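Local coordinates for protein induced by osmotic stress (Scheffersomyces stipitis, PDB 5YWN) that probably reduces haloketones to chiral alcohols with NADPH, as a member of the dihydroflavonol-4-reductase subfamily, at residues A81-F86 with L96-N101; S148-E153 with G159-F164; D273-N278 with D284-G289. The protein carries 1 engineered substitution. All coordinates share one frame; numbering follows the deposited sequence.

Contact 1. Residues A81-F86 with L96-N101; sequences ASPVTF and LIPAIN. With NAP (NADP nicotinamide-adenine-dinucleotide phosphate), chain B.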
loop_
_atom_site.group_PDB
_atom_site.type_symbol
_atom_site.label_atom_id
_atom_site.label_comp_id
_atom_site.label_asym_id
_atom_site.label_seq_id
_atom_site.Cartn_x
_atom_site.Cartn_y
_atom_site.Cartn_z
ATOM N N ALA A 81 -8.036 -2.111 1.134
ATOM C CA ALA A 81 -8.045 -3.374 1.789
ATOM C C ALA A 81 -7.780 -4.544 0.855
ATOM O O ALA A 81 -8.367 -4.668 -0.147
ATOM C CB ALA A 81 -9.335 -3.574 2.538
ATOM N N SER A 82 -6.836 -5.366 1.245
ATOM C CA SER A 82 -6.481 -6.577 0.581
ATOM C C SER A 82 -5.777 -7.511 1.541
ATOM O O SER A 82 -5.085 -7.077 2.397
ATOM C CB SER A 82 -5.506 -6.291 -0.544
ATOM O OG SER A 82 -5.839 -6.965 -1.675
ATOM N N PRO A 83 -5.880 -8.805 1.321
ATOM C CA PRO A 83 -5.077 -9.745 2.085
ATOM C C PRO A 83 -3.609 -9.553 1.839
ATOM O O PRO A 83 -3.143 -9.285 0.769
ATOM C CB PRO A 83 -5.512 -11.081 1.585
ATOM C CG PRO A 83 -6.733 -10.869 0.838
ATOM C CD PRO A 83 -6.734 -9.479 0.374
ATOM N N VAL A 84 -2.898 -9.618 2.923
ATOM C CA VAL A 84 -1.487 -9.572 2.884
ATOM C C VAL A 84 -0.823 -10.676 3.711
ATOM O O VAL A 84 0.271 -10.541 4.074
ATOM C CB VAL A 84 -0.973 -8.144 3.224
ATOM C CG1 VAL A 84 -1.424 -7.126 2.189
ATOM C CG2 VAL A 84 -1.481 -7.710 4.575
ATOM N N THR A 85 -1.519 -11.747 4.003
ATOM C CA THR A 85 -0.966 -12.830 4.769
ATOM C C THR A 85 -0.659 -13.962 3.822
ATOM O O THR A 85 -1.540 -14.474 3.172
ATOM C CB THR A 85 -1.941 -13.318 5.837
ATOM O OG1 THR A 85 -2.262 -12.271 6.723
ATOM C CG2 THR A 85 -1.330 -14.410 6.664
ATOM N N PHE A 86 0.624 -14.280 3.715
ATOM C CA PHE A 86 1.109 -15.278 2.809
ATOM C C PHE A 86 1.050 -16.723 3.253
ATOM O O PHE A 86 1.209 -17.594 2.456
ATOM C CB PHE A 86 2.489 -14.945 2.392
ATOM C CG PHE A 86 2.630 -13.577 1.912
ATOM C CD1 PHE A 86 1.793 -13.091 0.963
ATOM C CD2 PHE A 86 3.566 -12.761 2.437
ATOM C CE1 PHE A 86 1.884 -11.812 0.526
ATOM C CE2 PHE A 86 3.673 -11.478 2.014
ATOM C CZ PHE A 86 2.836 -11.001 1.046
ATOM N N LEU A 96 -6.770 -14.925 -2.998
ATOM C CA LEU A 96 -7.276 -14.576 -4.282
ATOM C C LEU A 96 -8.708 -14.074 -4.330
ATOM O O LEU A 96 -8.915 -13.060 -4.824
ATOM C CB LEU A 96 -7.064 -15.708 -5.249
ATOM C CG LEU A 96 -5.639 -16.029 -5.670
ATOM C CD1 LEU A 96 -5.567 -17.456 -6.091
ATOM C CD2 LEU A 96 -5.130 -15.134 -6.760
ATOM N N ILE A 97 -9.647 -14.783 -3.761
ATOM C CA ILE A 97 -11.031 -14.385 -3.807
ATOM C C ILE A 97 -11.355 -13.054 -3.101
ATOM O O ILE A 97 -11.914 -12.223 -3.694
ATOM C CB ILE A 97 -11.937 -15.520 -3.331
ATOM C CG1 ILE A 97 -11.900 -16.649 -4.316
ATOM C CG2 ILE A 97 -13.355 -15.081 -3.138
ATOM C CD1 ILE A 97 -12.507 -17.889 -3.775
ATOM N N PRO A 98 -10.889 -12.819 -1.895
ATOM C CA PRO A 98 -11.136 -11.531 -1.260
ATOM C C PRO A 98 -10.579 -10.370 -2.043
ATOM O O PRO A 98 -11.223 -9.405 -2.067
ATOM C CB PRO A 98 -10.424 -11.653 0.051
ATOM C CG PRO A 98 -10.435 -13.060 0.339
ATOM C CD PRO A 98 -10.222 -13.718 -0.971
ATOM N N ALA A 99 -9.408 -10.481 -2.621
ATOM C CA ALA A 99 -8.946 -9.428 -3.440
ATOM C C ALA A 99 -9.777 -9.229 -4.705
ATOM O O ALA A 99 -10.191 -8.168 -4.976
ATOM C CB ALA A 99 -7.514 -9.683 -3.806
ATOM N N ILE A 100 -9.961 -10.282 -5.478
ATOM C CA ILE A 100 -10.631 -10.182 -6.738
ATOM C C ILE A 100 -12.152 -9.958 -6.660
ATOM O O ILE A 100 -12.647 -9.053 -7.203
ATOM C CB ILE A 100 -10.344 -11.430 -7.588
ATOM C CG1 ILE A 100 -8.857 -11.584 -7.865
ATOM C CG2 ILE A 100 -11.099 -11.389 -8.891
ATOM C CD1 ILE A 100 -8.511 -12.937 -8.364
ATOM N N ASN A 101 -12.845 -10.821 -5.974
ATOM C CA ASN A 101 -14.240 -10.639 -5.711
ATOM C C ASN A 101 -14.551 -9.421 -4.858
ATOM O O ASN A 101 -15.409 -8.691 -5.168
ATOM C CB ASN A 101 -14.856 -11.892 -5.145
ATOM C CG ASN A 101 -15.142 -12.927 -6.209
ATOM O OD1 ASN A 101 -14.769 -12.787 -7.332
ATOM N ND2 ASN A 101 -15.781 -13.950 -5.834
HETATM P PA NAP B . -1.683 -4.316 5.941
HETATM O O1A NAP B . -0.974 -3.308 6.813
HETATM O O2A NAP B . -1.864 -5.735 6.424
HETATM O O5B NAP B . -3.131 -3.724 5.562
HETATM C C5B NAP B . -4.180 -4.593 5.141
HETATM C C4B NAP B . -5.507 -4.119 5.724
HETATM O O4B NAP B . -6.593 -4.610 4.932
HETATM C C3B NAP B . -5.702 -4.621 7.146
HETATM O O3B NAP B . -5.812 -3.525 8.060
HETATM C C2B NAP B . -6.978 -5.441 7.137
HETATM O O2B NAP B . -7.936 -4.895 8.039
HETATM C C1B NAP B . -7.499 -5.400 5.708
HETATM N N9A NAP B . -7.577 -6.776 5.155
HETATM C C8A NAP B . -6.528 -7.589 4.924
HETATM N N7A NAP B . -6.947 -8.777 4.416
HETATM C C5A NAP B . -8.288 -8.733 4.316
HETATM C C6A NAP B . -9.359 -9.648 3.859
HETATM N N6A NAP B . -9.070 -10.887 3.392
HETATM N N1A NAP B . -10.634 -9.205 3.923
HETATM C C2A NAP B . -10.944 -7.977 4.383
HETATM N N3A NAP B . -10.018 -7.101 4.813
HETATM C C4A NAP B . -8.699 -7.410 4.805
HETATM O O3 NAP B . -0.937 -4.360 4.514
HETATM P PN NAP B . -0.240 -3.039 3.916
HETATM O O1N NAP B . 1.239 -3.306 3.777
HETATM O O2N NAP B . -0.719 -1.848 4.714
HETATM O O5D NAP B . -0.876 -2.943 2.439
HETATM C C5D NAP B . -1.904 -1.996 2.154
HETATM C C4D NAP B . -2.363 -2.150 0.709
HETATM O O4D NAP B . -1.381 -1.609 -0.181
HETATM C C3D NAP B . -2.575 -3.609 0.337
HETATM O O3D NAP B . -3.947 -3.855 0.013
HETATM C C2D NAP B . -1.685 -3.877 -0.860
HETATM O O2D NAP B . -2.459 -4.323 -1.978
HETATM C C1D NAP B . -0.989 -2.562 -1.175
HETATM N N1N NAP B . 0.465 -2.745 -1.166
HETATM C C2N NAP B . 1.152 -2.545 -0.033
HETATM C C3N NAP B . 2.532 -2.715 -0.002
HETATM C C7N NAP B . 3.293 -2.488 1.270
HETATM O O7N NAP B . 4.447 -2.875 1.353
HETATM N N7N NAP B . 2.686 -1.867 2.280
HETATM C C4N NAP B . 3.197 -3.095 -1.158
HETATM C C5N NAP B . 2.464 -3.297 -2.318
HETATM C C6N NAP B . 1.086 -3.114 -2.294
HETATM P P2B NAP B . -7.989 -5.389 9.571
HETATM O O1X NAP B . -9.424 -5.157 9.979
HETATM O O2X NAP B . -7.588 -6.842 9.500
HETATM O O3X NAP B . -6.990 -4.501 10.274
HETATM O O HOH W 1 -10.245 -6.430 -2.086
#
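P83 and P98 bring their pyrrolidine rings together where the loop after strand 74-79 of the NADP-binding Rossmann fold runs past helix 91-113. The two rings cross obliquely, each CB directed at the opposite segment, and CG of P83 comes to rest 3.9 Å from CB of P98. The neighbouring ring carbon, CD of P83, lies 4.3 Å from CB of A99, the next residue of the helix. The contact is therefore small and apolar, with one ring lying across a proline and the methyl group that follows it. Adenine completes it. The exocyclic N6A of NADP sits over the junction of the two rings, 3.5 Å from CG of P83 and 3.7 Å from CB of P98, so the same prolines that join loop to helix also wall the amino end of the base. With an alanine at P83, CG and CD would be gone, and a gap would probably open beside P98 and A99 while N6A lost one of its supports. Two residues before P83, O of A81 has a water 3.2 Å away that is also 3.1 Å from O of P98; it cannot serve all its acceptors at once, so the two links need not exist together. P98, lacking an N-H, also interrupts the helix hydrogen bonding and kinks it here. S82, an NADP-binding residue, also touches K167 of helix 159-181. Its first torsion is off the staggered positions (chi1 -135°), and OG ends 3.8 Å from the methyl CB of A99.

Contact 2. Residues S148-E153 with G159-F164; sequences SSLSYE and GVLAYF. With NAP (NADP nicotinamide-adenine-dinucleotide phosphate), chain B.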
loop_
_atom_site.group_PDB
_atom_site.type_symbol
_atom_site.label_atom_id
_atom_site.label_comp_id
_atom_site.label_asym_id
_atom_site.label_seq_id
_atom_site.Cartn_x
_atom_site.Cartn_y
_atom_site.Cartn_z
ATOM N N SER A 148 1.805 -8.295 -15.240
ATOM C CA SER A 148 2.312 -9.580 -14.906
ATOM C C SER A 148 1.807 -10.685 -15.821
ATOM O O SER A 148 0.693 -10.726 -16.168
ATOM C CB SER A 148 2.012 -9.934 -13.473
ATOM O OG SER A 148 2.332 -11.242 -13.209
ATOM N N SER A 149 2.691 -11.584 -16.148
ATOM C CA SER A 149 2.367 -12.749 -16.900
ATOM C C SER A 149 1.886 -13.953 -16.109
ATOM O O SER A 149 1.556 -14.933 -16.687
ATOM C CB SER A 149 3.533 -13.141 -17.796
ATOM O OG SER A 149 4.677 -13.422 -17.096
ATOM N N LEU A 150 1.880 -13.875 -14.797
ATOM C CA LEU A 150 1.454 -14.990 -14.000
ATOM C C LEU A 150 0.014 -15.355 -14.235
ATOM O O LEU A 150 -0.822 -14.527 -14.252
ATOM C CB LEU A 150 1.612 -14.688 -12.548
ATOM C CG LEU A 150 1.503 -15.799 -11.525
ATOM C CD1 LEU A 150 2.692 -16.723 -11.635
ATOM C CD2 LEU A 150 1.516 -15.137 -10.184
ATOM N N SER A 151 -0.220 -16.636 -14.391
ATOM C CA SER A 151 -1.540 -17.205 -14.539
ATOM C C SER A 151 -2.260 -17.424 -13.233
ATOM O O SER A 151 -1.651 -17.610 -12.249
ATOM C CB SER A 151 -1.461 -18.495 -15.323
ATOM O OG SER A 151 -1.015 -19.530 -14.570
ATOM N N TYR A 152 -3.562 -17.454 -13.275
ATOM C CA TYR A 152 -4.345 -17.727 -12.108
ATOM C C TYR A 152 -4.030 -19.127 -11.560
ATOM O O TYR A 152 -3.890 -19.309 -10.403
ATOM C CB TYR A 152 -5.820 -17.583 -12.402
ATOM C CG TYR A 152 -6.736 -17.643 -11.195
ATOM C CD1 TYR A 152 -7.163 -18.842 -10.671
ATOM C CD2 TYR A 152 -7.176 -16.515 -10.598
ATOM C CE1 TYR A 152 -8.001 -18.889 -9.602
ATOM C CE2 TYR A 152 -8.019 -16.556 -9.530
ATOM C CZ TYR A 152 -8.420 -17.752 -9.023
ATOM O OH TYR A 152 -9.229 -17.777 -7.943
ATOM N N GLU A 153 -3.887 -20.087 -12.435
ATOM C CA GLU A 153 -3.553 -21.428 -12.023
ATOM C C GLU A 153 -2.177 -21.501 -11.307
ATOM O O GLU A 153 -2.058 -22.104 -10.287
ATOM C CB GLU A 153 -3.598 -22.378 -13.202
ATOM C CG GLU A 153 -3.060 -23.729 -12.857
ATOM C CD GLU A 153 -3.215 -24.770 -13.947
ATOM O OE1 GLU A 153 -2.812 -25.904 -13.685
ATOM O OE2 GLU A 153 -3.717 -24.449 -15.011
ATOM N N GLY A 159 1.422 -19.106 -1.243
ATOM C CA GLY A 159 0.958 -17.856 -0.720
ATOM C C GLY A 159 1.548 -16.638 -1.369
ATOM O O GLY A 159 0.824 -15.772 -1.697
ATOM N N VAL A 160 2.832 -16.615 -1.603
ATOM C CA VAL A 160 3.432 -15.496 -2.268
ATOM C C VAL A 160 2.931 -15.296 -3.681
ATOM O O VAL A 160 2.576 -14.240 -4.015
ATOM C CB VAL A 160 4.975 -15.573 -2.240
ATOM C CG1 VAL A 160 5.612 -14.521 -3.092
ATOM C CG2 VAL A 160 5.489 -15.461 -0.832
ATOM N N LEU A 161 2.892 -16.355 -4.466
ATOM C CA LEU A 161 2.347 -16.324 -5.793
ATOM C C LEU A 161 0.887 -15.966 -5.794
ATOM O O LEU A 161 0.468 -15.292 -6.630
ATOM C CB LEU A 161 2.569 -17.608 -6.524
ATOM C CG LEU A 161 3.920 -17.833 -7.159
ATOM C CD1 LEU A 161 4.032 -19.080 -7.975
ATOM C CD2 LEU A 161 4.474 -16.618 -7.834
ATOM N N ALA A 162 0.154 -16.406 -4.808
ATOM C CA ALA A 162 -1.202 -16.040 -4.651
ATOM C C ALA A 162 -1.376 -14.535 -4.456
ATOM O O ALA A 162 -2.209 -13.987 -5.033
ATOM C CB ALA A 162 -1.815 -16.796 -3.533
ATOM N N TYR A 163 -0.532 -13.901 -3.668
ATOM C CA TYR A 163 -0.582 -12.453 -3.494
ATOM C C TYR A 163 -0.317 -11.749 -4.792
ATOM O O TYR A 163 -1.030 -10.905 -5.133
ATOM C CB TYR A 163 0.376 -11.942 -2.438
ATOM C CG TYR A 163 0.399 -10.445 -2.295
ATOM C CD1 TYR A 163 -0.594 -9.785 -1.652
ATOM C CD2 TYR A 163 1.411 -9.710 -2.827
ATOM C CE1 TYR A 163 -0.574 -8.428 -1.532
ATOM C CE2 TYR A 163 1.454 -8.345 -2.691
ATOM C CZ TYR A 163 0.444 -7.713 -2.059
ATOM O OH TYR A 163 0.486 -6.401 -1.960
ATOM N N PHE A 164 0.658 -12.196 -5.542
ATOM C CA PHE A 164 0.973 -11.622 -6.819
ATOM C C PHE A 164 -0.227 -11.708 -7.744
ATOM O O PHE A 164 -0.587 -10.766 -8.337
ATOM C CB PHE A 164 2.099 -12.410 -7.471
ATOM C CG PHE A 164 3.448 -11.820 -7.314
ATOM C CD1 PHE A 164 4.149 -11.993 -6.175
ATOM C CD2 PHE A 164 4.031 -11.145 -8.336
ATOM C CE1 PHE A 164 5.394 -11.477 -6.043
ATOM C CE2 PHE A 164 5.269 -10.625 -8.210
ATOM C CZ PHE A 164 5.956 -10.791 -7.064
HETATM P PA NAP B . -1.683 -4.316 5.941
HETATM O O1A NAP B . -0.974 -3.308 6.813
HETATM O O2A NAP B . -1.864 -5.735 6.424
HETATM O O5B NAP B . -3.131 -3.724 5.562
HETATM C C5B NAP B . -4.180 -4.593 5.141
HETATM C C4B NAP B . -5.507 -4.119 5.724
HETATM O O4B NAP B . -6.593 -4.610 4.932
HETATM C C3B NAP B . -5.702 -4.621 7.146
HETATM O O3B NAP B . -5.812 -3.525 8.060
HETATM C C2B NAP B . -6.978 -5.441 7.137
HETATM O O2B NAP B . -7.936 -4.895 8.039
HETATM C C1B NAP B . -7.499 -5.400 5.708
HETATM N N9A NAP B . -7.577 -6.776 5.155
HETATM C C8A NAP B . -6.528 -7.589 4.924
HETATM N N7A NAP B . -6.947 -8.777 4.416
HETATM C C5A NAP B . -8.288 -8.733 4.316
HETATM C C6A NAP B . -9.359 -9.648 3.859
HETATM N N6A NAP B . -9.070 -10.887 3.392
HETATM N N1A NAP B . -10.634 -9.205 3.923
HETATM C C2A NAP B . -10.944 -7.977 4.383
HETATM N N3A NAP B . -10.018 -7.101 4.813
HETATM C C4A NAP B . -8.699 -7.410 4.805
HETATM O O3 NAP B . -0.937 -4.360 4.514
HETATM P PN NAP B . -0.240 -3.039 3.916
HETATM O O1N NAP B . 1.239 -3.306 3.777
HETATM O O2N NAP B . -0.719 -1.848 4.714
HETATM O O5D NAP B . -0.876 -2.943 2.439
HETATM C C5D NAP B . -1.904 -1.996 2.154
HETATM C C4D NAP B . -2.363 -2.150 0.709
HETATM O O4D NAP B . -1.381 -1.609 -0.181
HETATM C C3D NAP B . -2.575 -3.609 0.337
HETATM O O3D NAP B . -3.947 -3.855 0.013
HETATM C C2D NAP B . -1.685 -3.877 -0.860
HETATM O O2D NAP B . -2.459 -4.323 -1.978
HETATM C C1D NAP B . -0.989 -2.562 -1.175
HETATM N N1N NAP B . 0.465 -2.745 -1.166
HETATM C C2N NAP B . 1.152 -2.545 -0.033
HETATM C C3N NAP B . 2.532 -2.715 -0.002
HETATM C C7N NAP B . 3.293 -2.488 1.270
HETATM O O7N NAP B . 4.447 -2.875 1.353
HETATM N N7N NAP B . 2.686 -1.867 2.280
HETATM C C4N NAP B . 3.197 -3.095 -1.158
HETATM C C5N NAP B . 2.464 -3.297 -2.318
HETATM C C6N NAP B . 1.086 -3.114 -2.294
HETATM P P2B NAP B . -7.989 -5.389 9.571
HETATM O O1X NAP B . -9.424 -5.157 9.979
HETATM O O2X NAP B . -7.588 -6.842 9.500
HETATM O O3X NAP B . -6.990 -4.501 10.274
HETATM O O HOH W 2 0.738 -11.224 -10.758
#
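OG of S148 has three hydrogen-bond partners: it accepts from N of L150 at 3.1 Å in a nearly straight bond (166°), accepts from a water at 2.9 Å, and donates its own proton to O of S130. The bond to N of L150, two residues on, makes an ST turn that fixes the bend before helix 152-155. The same water also donates, weakly, to O of F164, tying the bend to helix 159-181. Just past the turn, L150 carries the apolar contact. With CG anti to the backbone N (chi1 -167°), its branch CD2 rests on the helix, 3.7 Å from O of L161 and 3.9 Å from CB of F164. It meets F164 at about a right angle and reaches the CB end, not the ring; CD2 of L161 lies beside it, 4.1 Å from CD2 of L150, the two leucines crossing at a slant. One residue before F164, Y163 directs OH to the cofactor, 3.4 Å from C6N of the nicotinamide; with K167 it fits the Tyr-x-x-x-Lys pattern of short-chain dehydrogenases. L161 and F164 also pack on helix 132-135, and Y152 and A162 reach helix 91-113, so the segment pair lies between those two helices.

Contact 3. Residues D273-N278 with D284-G289; sequences DVVRKN and DKLPVG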
loop_
_atom_site.group_PDB
_atom_site.type_symbol
_atom_site.label_atom_id
_atom_site.label_comp_id
_atom_site.label_asym_id
_atom_site.label_seq_id
_atom_site.Cartn_x
_atom_site.Cartn_y
_atom_site.Cartn_z
ATOM N N ASP A 273 23.847 0.215 7.014
ATOM C CA ASP A 273 24.669 1.378 6.936
ATOM C C ASP A 273 23.922 2.611 7.432
ATOM O O ASP A 273 24.474 3.403 8.092
ATOM C CB ASP A 273 25.231 1.578 5.525
ATOM C CG ASP A 273 26.320 0.523 5.134
ATOM O OD1 ASP A 273 26.888 -0.127 5.973
ATOM O OD2 ASP A 273 26.576 0.385 3.971
ATOM N N VAL A 274 22.676 2.737 7.065
ATOM C CA VAL A 274 21.890 3.841 7.520
ATOM C C VAL A 274 21.657 3.819 9.013
ATOM O O VAL A 274 21.904 4.753 9.649
ATOM C CB VAL A 274 20.579 3.921 6.707
ATOM C CG1 VAL A 274 19.493 4.717 7.401
ATOM C CG2 VAL A 274 20.831 4.439 5.309
ATOM N N VAL A 275 21.217 2.717 9.528
ATOM C CA VAL A 275 20.898 2.600 10.912
ATOM C C VAL A 275 22.102 2.830 11.842
ATOM O O VAL A 275 22.002 3.520 12.790
ATOM C CB VAL A 275 20.248 1.247 11.176
ATOM C CG1 VAL A 275 20.062 0.998 12.632
ATOM C CG2 VAL A 275 18.915 1.170 10.480
ATOM N N ARG A 276 23.237 2.264 11.489
ATOM C CA ARG A 276 24.423 2.409 12.288
ATOM C C ARG A 276 24.949 3.849 12.390
ATOM O O ARG A 276 25.346 4.241 13.426
ATOM C CB ARG A 276 25.507 1.423 11.867
ATOM C CG ARG A 276 25.184 -0.041 12.053
ATOM C CD ARG A 276 26.174 -0.942 11.351
ATOM N NE ARG A 276 27.486 -0.670 11.860
ATOM C CZ ARG A 276 27.934 -1.120 13.012
ATOM N NH1 ARG A 276 27.220 -1.956 13.708
ATOM N NH2 ARG A 276 29.106 -0.758 13.435
ATOM N N LYS A 277 24.946 4.596 11.301
ATOM C CA LYS A 277 25.294 6.000 11.313
ATOM C C LYS A 277 24.343 6.896 12.103
ATOM O O LYS A 277 24.744 7.671 12.861
ATOM C CB LYS A 277 25.404 6.509 9.905
ATOM C CG LYS A 277 26.549 5.942 9.108
ATOM C CD LYS A 277 26.527 6.461 7.691
ATOM C CE LYS A 277 27.814 6.185 6.949
ATOM N NZ LYS A 277 27.951 4.788 6.620
ATOM N N ASN A 278 23.069 6.738 11.873
ATOM C CA ASN A 278 22.006 7.402 12.571
ATOM C C ASN A 278 21.747 7.076 14.021
ATOM O O ASN A 278 21.367 7.910 14.722
ATOM C CB ASN A 278 20.739 7.425 11.737
ATOM C CG ASN A 278 20.901 8.240 10.497
ATOM O OD1 ASN A 278 20.809 9.416 10.530
ATOM N ND2 ASN A 278 21.207 7.600 9.428
ATOM N N ASP A 284 27.195 -1.165 18.519
ATOM C CA ASP A 284 27.765 -2.297 19.197
ATOM C C ASP A 284 26.835 -3.481 19.344
ATOM O O ASP A 284 27.248 -4.519 19.707
ATOM C CB ASP A 284 28.458 -1.942 20.516
ATOM C CG ASP A 284 27.561 -1.287 21.513
ATOM O OD1 ASP A 284 26.367 -1.256 21.341
ATOM O OD2 ASP A 284 28.077 -0.780 22.497
ATOM N N LYS A 285 25.583 -3.260 19.081
ATOM C CA LYS A 285 24.581 -4.268 19.158
ATOM C C LYS A 285 24.110 -4.800 17.811
ATOM O O LYS A 285 23.158 -5.500 17.770
ATOM C CB LYS A 285 23.391 -3.755 19.946
ATOM C CG LYS A 285 23.720 -3.374 21.366
ATOM C CD LYS A 285 22.855 -2.229 21.815
ATOM C CE LYS A 285 23.688 -1.141 22.442
ATOM N NZ LYS A 285 22.794 -0.113 22.962
ATOM N N LEU A 286 24.790 -4.453 16.736
ATOM C CA LEU A 286 24.395 -4.804 15.423
ATOM C C LEU A 286 25.549 -5.285 14.592
ATOM O O LEU A 286 26.665 -4.956 14.835
ATOM C CB LEU A 286 23.768 -3.628 14.714
ATOM C CG LEU A 286 22.528 -2.914 15.213
ATOM C CD1 LEU A 286 22.190 -1.744 14.351
ATOM C CD2 LEU A 286 21.367 -3.828 15.329
ATOM N N PRO A 287 25.273 -6.039 13.550
ATOM C CA PRO A 287 26.347 -6.431 12.632
ATOM C C PRO A 287 26.857 -5.275 11.789
ATOM O O PRO A 287 26.186 -4.316 11.652
ATOM C CB PRO A 287 25.711 -7.491 11.759
ATOM C CG PRO A 287 24.291 -7.518 12.106
ATOM C CD PRO A 287 23.969 -6.451 13.052
ATOM N N VAL A 288 28.063 -5.414 11.287
ATOM C CA VAL A 288 28.714 -4.426 10.457
ATOM C C VAL A 288 28.656 -4.718 8.964
ATOM O O VAL A 288 28.452 -3.885 8.190
ATOM C CB VAL A 288 30.190 -4.212 10.883
ATOM C CG1 VAL A 288 30.773 -3.018 10.188
ATOM C CG2 VAL A 288 30.312 -4.024 12.373
ATOM N N GLY A 289 28.867 -5.959 8.609
ATOM C CA GLY A 289 28.982 -6.364 7.240
ATOM C C GLY A 289 30.106 -5.671 6.531
ATOM O O GLY A 289 31.158 -5.575 7.043
HETATM O O HOH W 3 27.388 -1.081 8.313
#
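The last turns of helix 268-278 face a returning segment that leaves a 3-10 turn at 284-285 and is extended at L286 and P287, R276 and L286 being the nearest pair at 7.9 Å between CA atoms. R276 bends at chi3 (58°), which brings the guanidinium against the loop backbone; R276 and L286 run alongside each other, pointing opposite ways. V288 covers one face of the guanidinium, its CG2 offset toward the rim and 3.6 Å from NH2, while CB of L286 lies at the edge, in the plane of the group. NH1 is hydrogen-bonded to O of A283, just before the loop segment, and it also lies 3.3 Å from O of both L286 and P287. The charge thus has peptide carbonyls near NH1 and a valine methyl over one face. Nearer the core, V275 and L286 meet at about a right angle, with CG1 of V275 3.9 Å from CD1 of L286; the same CD1 is 4.1 Å from CG of R276, so the leucine tip touches both helix residues. A water joins the other end of the contact, donating to OD1 of D273 at 2.6 Å and to O of V288 at 3.0 Å. Q269, one turn earlier, bonds both acceptors as well, and OD2 of D273 takes N of H292. At the helix end, ND2 of N278 bonds O of V274 at 2.9 Å. The loop thus turns back beside the helix in the C-terminal region, which usually forms the substrate-binding part in extended short-chain dehydrogenases, probably here too.

Overall arrangement
Contacts 1 and 2 are neighbours on the cofactor side of the fold, their centres 12 Å apart, and both touch NADP: contact 1 along the adenine, diphosphate and nicotinamide ribose, contact 2 through Y163 at the nicotinamide. They also touch each other. CE1 of F86 is 3.3 Å from CB of Y163, the two rings meeting edge-to-face, and O of P83 is 3.6 Å from CD1 of Y163; CD1 of I100 packs 3.8 Å from CE2 of Y152. Contact 3 stands apart, its centre about 36 Å from each of theirs. Its nearest atoms are about 22 Å from contact 1 and 23 Å from contact 2, and it has no share in the cofactor pocket.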